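PlaB phospholipase (Legionella pneumophila, PDB 6ZTH) binds nicotinamide-adenine dinucleotide at several sites and probably hydrolyses phospholipids. Local coordinates at residues Thr226-Ser231 with Gln254-Gly259; Ser231-His236 with Ala248-Thr253. One frame throughout, in Å; residues are numbered along the deposited sequence.

Contact 1. Residues Thr226-Ser231 with Gln254-Gly259; sequences TNMNYS and QPMAFG
Asn229 lays its carboxamide alongside the backbone of Met256 and engages it at both ends. OD1 of Asn229 accepts from Met256 N at a modelled 2.5 Å, a separation so short that its exact value is doubtful, while Asn229 ND2 donates to Met256 O at 2.9 Å, with that oxygen almost in the amide plane. The same ND2 reaches back to Asn227 OD1 (2.8 Å), so one nitrogen is gripped by two acceptors and the amide's rotation is fixed. Asn227 in turn lies across one face of the Phe258 ring: with CG anti to the backbone N (chi1 -176°), its amide carbon sits 3.6 Å above the ring plane, offset toward the rim, and the two planes are inclined at 59°. The acceptor oxygen, Asn227 OD1, comes closest, 3.0 Å from Phe258 CD1. Thr226 CG2 comes instead to the ring's edge, 3.5 Å from Phe258 CE1. These side chains join the end region of helix 223-226 and the following loop to strand 257-261, an outermost strand, within this chain, of the six-stranded parallel sheet, whose form is consistent with an alpha/beta-hydrolase-like domain. Met228 and Met256, both selenomethionines, run side by side and point the same way; Met256 stays extended until chi3, where a bend sets its CE against Met228 CB. Two waters complete the seam, one bridging Asn227 OD1 and Met228 N to Ala257 O, the other joining the carbonyl oxygens of Met228 and Gln254.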
# COMPACT_ATOMS: atom_id res chain seq x y z
N THR D 226 -11.48 -13.20 27.10
CA THR D 226 -11.64 -12.49 28.36
C THR D 226 -10.74 -13.04 29.45
O THR D 226 -10.36 -12.31 30.37
CB THR D 226 -13.09 -12.57 28.83
OG1 THR D 226 -13.34 -11.56 29.82
CG2 THR D 226 -13.38 -13.94 29.43
N ASN D 227 -10.38 -14.32 29.36
CA ASN D 227 -9.87 -15.07 30.50
C ASN D 227 -8.37 -14.90 30.65
O ASN D 227 -7.64 -14.81 29.66
CB ASN D 227 -10.25 -16.54 30.34
CG ASN D 227 -9.84 -17.38 31.52
OD1 ASN D 227 -10.25 -17.12 32.65
ND2 ASN D 227 -9.04 -18.40 31.26
N MSE D 228 -7.92 -14.88 31.90
CA MSE D 228 -6.50 -14.68 32.19
C MSE D 228 -5.82 -15.96 32.65
O MSE D 228 -4.63 -15.95 32.99
CB MSE D 228 -6.32 -13.59 33.25
CG MSE D 228 -6.77 -12.21 32.82
SE MSE D 228 -5.76 -11.50 31.30
CE MSE D 228 -4.15 -10.93 32.25
N ASN D 229 -6.56 -17.07 32.69
CA ASN D 229 -5.95 -18.39 32.86
C ASN D 229 -5.63 -18.89 31.46
O ASN D 229 -6.43 -19.57 30.82
CB ASN D 229 -6.87 -19.35 33.60
CG ASN D 229 -7.48 -18.74 34.84
OD1 ASN D 229 -6.88 -18.73 35.91
ND2 ASN D 229 -8.70 -18.23 34.70
N TYR D 230 -4.45 -18.52 30.97
CA TYR D 230 -3.98 -18.93 29.65
C TYR D 230 -2.53 -19.40 29.78
O TYR D 230 -1.86 -19.14 30.78
CB TYR D 230 -4.08 -17.80 28.63
CG TYR D 230 -3.36 -16.54 29.04
CD1 TYR D 230 -3.94 -15.63 29.92
CD2 TYR D 230 -2.08 -16.26 28.56
CE1 TYR D 230 -3.27 -14.48 30.30
CE2 TYR D 230 -1.41 -15.11 28.93
CZ TYR D 230 -2.01 -14.23 29.80
OH TYR D 230 -1.34 -13.08 30.18
N SER D 231 -2.06 -20.08 28.74
CA SER D 231 -0.71 -20.60 28.71
C SER D 231 0.03 -20.04 27.50
O SER D 231 -0.55 -19.80 26.44
CB SER D 231 -0.70 -22.13 28.64
OG SER D 231 -1.20 -22.69 29.84
N GLN D 254 -1.07 -17.64 36.92
CA GLN D 254 -1.69 -18.12 38.14
C GLN D 254 -3.21 -18.12 37.99
O GLN D 254 -3.77 -17.33 37.23
CB GLN D 254 -1.29 -17.25 39.33
CG GLN D 254 0.01 -17.67 39.99
CD GLN D 254 -0.17 -18.85 40.92
OE1 GLN D 254 -1.13 -18.92 41.69
NE2 GLN D 254 0.76 -19.80 40.85
N PRO D 255 -3.91 -19.01 38.70
CA PRO D 255 -5.37 -19.07 38.57
C PRO D 255 -6.01 -17.72 38.84
O PRO D 255 -5.71 -17.06 39.84
CB PRO D 255 -5.78 -20.11 39.62
CG PRO D 255 -4.57 -20.96 39.81
CD PRO D 255 -3.39 -20.04 39.63
N MSE D 256 -6.89 -17.30 37.93
CA MSE D 256 -7.70 -16.11 38.16
C MSE D 256 -9.18 -16.47 38.13
O MSE D 256 -9.61 -17.32 37.35
CB MSE D 256 -7.41 -15.02 37.11
CG MSE D 256 -8.16 -13.71 37.39
SE MSE D 256 -7.90 -12.27 36.09
CE MSE D 256 -5.97 -12.04 36.27
N ALA D 257 -9.95 -15.82 39.00
CA ALA D 257 -11.39 -15.94 38.97
C ALA D 257 -11.92 -15.73 37.56
O ALA D 257 -11.63 -14.72 36.92
CB ALA D 257 -12.02 -14.93 39.93
N PHE D 258 -12.68 -16.71 37.06
CA PHE D 258 -13.24 -16.68 35.72
C PHE D 258 -14.72 -16.99 35.79
O PHE D 258 -15.12 -18.02 36.35
CB PHE D 258 -12.53 -17.69 34.81
CG PHE D 258 -13.14 -17.81 33.44
CD1 PHE D 258 -13.20 -16.72 32.59
CD2 PHE D 258 -13.65 -19.02 33.00
CE1 PHE D 258 -13.76 -16.83 31.34
CE2 PHE D 258 -14.21 -19.14 31.75
CZ PHE D 258 -14.26 -18.04 30.91
N GLY D 259 -15.54 -16.10 35.23
CA GLY D 259 -16.98 -16.28 35.28
C GLY D 259 -17.69 -15.96 33.98
O GLY D 259 -17.56 -14.85 33.46
O HOH W 1 -9.86 -15.23 34.20
O HOH W 2 -4.44 -15.17 35.67

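Contact 2. Residues Ser231-His236 with Ala248-Thr253; sequences SLLKLH and AKMTRT
A beta hairpin of strands 231-238 and 245-252 brings Leu232 opposite Thr251 and Lys234 opposite Lys249 as antiparallel hydrogen-bonded pairs. In the first, Thr251 N donates to Leu232 O at 3.0 Å, and Leu232 N returns a bond to Thr251 O; in the second, backbone Lys234 N bonds to Lys249 O and Lys249 N to Lys234 O, both at 3.1 Å. Between and beyond them lie the non-hydrogen-bonded pairs Ser231-Arg252, Leu233-Met250 and Leu235-Ala248. Strand 231-238 also pairs in parallel with strand 451-463, so the hairpin forms part of a larger mixed sheet.

On the face with Ser231, Leu233 and Leu235, the serine hydroxyl meets the edge of the Arg252 guanidinium in its plane, where Arg252 NH1 makes a weak 3.3 Å bond to Ser231 OG. The arginine chain, extended from CG to NE, passes this hydroxyl with its CB, CG and CD, and Met250 CE also touches it; the stronger partner of Arg252 is Glu451, through a salt bridge at NH1. Farther along, Leu235 CD2 packs on Ala248 CB at 3.7 Å, and the Leu235 side chain is about 8 Å from that of Leu360, an NAD-binding residue.

On the other face Thr251 OG1 (chi1 39°) lies 3.6 Å from Leu232 CB and donates a weak hydrogen bond to Leu232 O. The side chains of Lys234 and Lys249 lie side by side, pointing the same way, with Lys249 NZ 3.7 Å from Lys234 CD. Lys234 NZ and Lys249 NZ are 4.8 Å apart, not in contact, and Glu456 makes a long, weak ion pair with Lys234 NZ. Such proximity of like charges may make full protonation of both lysines somewhat less favourable, which Glu456 might partly offset at Lys234.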
# COMPACT_ATOMS: atom_id res chain seq x y z
N SER D 231 -2.06 -20.08 28.74
CA SER D 231 -0.71 -20.60 28.71
C SER D 231 0.03 -20.04 27.50
O SER D 231 -0.55 -19.80 26.44
CB SER D 231 -0.70 -22.13 28.64
OG SER D 231 -1.20 -22.69 29.84
N LEU D 232 1.33 -19.82 27.69
CA LEU D 232 2.25 -19.52 26.60
C LEU D 232 2.93 -20.82 26.21
O LEU D 232 3.42 -21.56 27.08
CB LEU D 232 3.26 -18.46 27.01
CG LEU D 232 4.42 -18.08 26.08
CD1 LEU D 232 5.49 -19.16 26.02
CD2 LEU D 232 3.93 -17.74 24.68
N LEU D 233 2.99 -21.10 24.91
CA LEU D 233 3.55 -22.35 24.40
C LEU D 233 4.67 -22.04 23.43
O LEU D 233 4.46 -21.33 22.43
CB LEU D 233 2.46 -23.18 23.71
CG LEU D 233 2.84 -24.65 23.51
CD1 LEU D 233 1.61 -25.52 23.60
CD2 LEU D 233 3.54 -24.85 22.17
N LYS D 234 5.86 -22.57 23.71
CA LYS D 234 7.04 -22.37 22.88
C LYS D 234 7.44 -23.68 22.21
O LYS D 234 7.57 -24.70 22.89
CB LYS D 234 8.22 -21.85 23.72
CG LYS D 234 8.11 -20.40 24.17
CD LYS D 234 8.69 -20.22 25.56
CE LYS D 234 8.84 -18.75 25.97
NZ LYS D 234 9.39 -17.88 24.89
N LEU D 235 7.62 -23.64 20.89
CA LEU D 235 8.11 -24.78 20.12
C LEU D 235 9.40 -24.35 19.42
O LEU D 235 9.35 -23.62 18.43
CB LEU D 235 7.06 -25.27 19.12
CG LEU D 235 5.68 -25.61 19.68
CD1 LEU D 235 4.72 -26.02 18.57
CD2 LEU D 235 5.80 -26.71 20.72
N HIS D 236 10.54 -24.81 19.93
CA HIS D 236 11.84 -24.47 19.38
C HIS D 236 12.32 -25.60 18.48
O HIS D 236 12.49 -26.74 18.94
CB HIS D 236 12.86 -24.21 20.49
CG HIS D 236 12.48 -23.10 21.42
ND1 HIS D 236 13.18 -21.91 21.48
CD2 HIS D 236 11.49 -23.00 22.34
CE1 HIS D 236 12.63 -21.13 22.39
NE2 HIS D 236 11.61 -21.76 22.93
N ALA D 248 9.63 -28.38 23.53
CA ALA D 248 8.50 -27.55 23.93
C ALA D 248 8.64 -27.12 25.39
O ALA D 248 9.07 -27.91 26.24
CB ALA D 248 7.17 -28.28 23.74
N LYS D 249 8.27 -25.87 25.66
CA LYS D 249 8.26 -25.31 27.01
C LYS D 249 6.93 -24.61 27.22
O LYS D 249 6.64 -23.61 26.56
CB LYS D 249 9.43 -24.35 27.21
CG LYS D 249 9.51 -23.72 28.60
CD LYS D 249 10.12 -22.33 28.55
CE LYS D 249 11.58 -22.36 28.09
NZ LYS D 249 11.85 -21.35 27.03
N MSE D 250 6.12 -25.14 28.14
CA MSE D 250 4.83 -24.54 28.44
C MSE D 250 4.86 -23.79 29.76
O MSE D 250 5.35 -24.29 30.77
CB MSE D 250 3.74 -25.63 28.48
CG MSE D 250 2.33 -25.07 28.57
SE MSE D 250 0.97 -26.29 27.89
CE MSE D 250 -0.51 -25.80 29.07
N THR D 251 4.33 -22.56 29.75
CA THR D 251 4.20 -21.74 30.94
C THR D 251 2.76 -21.24 31.04
O THR D 251 2.08 -21.08 30.03
CB THR D 251 5.17 -20.55 30.92
OG1 THR D 251 5.26 -20.02 29.59
CG2 THR D 251 6.55 -20.99 31.39
N ARG D 252 2.32 -20.98 32.27
CA ARG D 252 0.93 -20.66 32.54
C ARG D 252 0.83 -19.63 33.66
O ARG D 252 1.65 -19.61 34.58
CB ARG D 252 0.15 -21.93 32.93
CG ARG D 252 -1.34 -21.73 33.17
CD ARG D 252 -2.01 -23.07 33.43
NE ARG D 252 -3.44 -22.94 33.74
CZ ARG D 252 -4.37 -22.66 32.84
NH1 ARG D 252 -4.05 -22.47 31.57
NH2 ARG D 252 -5.64 -22.56 33.21
N THR D 253 -0.19 -18.78 33.57
CA THR D 253 -0.43 -17.78 34.59
C THR D 253 -1.01 -18.43 35.85
O THR D 253 -1.40 -19.60 35.86
CB THR D 253 -1.39 -16.70 34.08
OG1 THR D 253 -2.61 -17.31 33.65
CG2 THR D 253 -0.77 -15.92 32.93

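How the contacts relate
From the end region of helix 223-226 the chain runs through 226-231, the first side of contact 1, and at Ser231, which both contacts share, enters the strand of contact 2. It turns back after residue 238, and strand 245-252 closes the inner loop by pairing with 231-236. Residues 254-259 then return to 226-229 and close the outer loop, so contact 2 is nested inside contact 1. The junction is itself stitched: Thr253 probably hydrogen-bonds through OG1 to Met228 O and through N to Tyr230 O, and Arg252 NH2 packs on Asn229 CB. Together the nested closures tie the mixed sheet, reached through the hairpin, to strand 257-261, an edge strand, within this chain, of the parallel sheet.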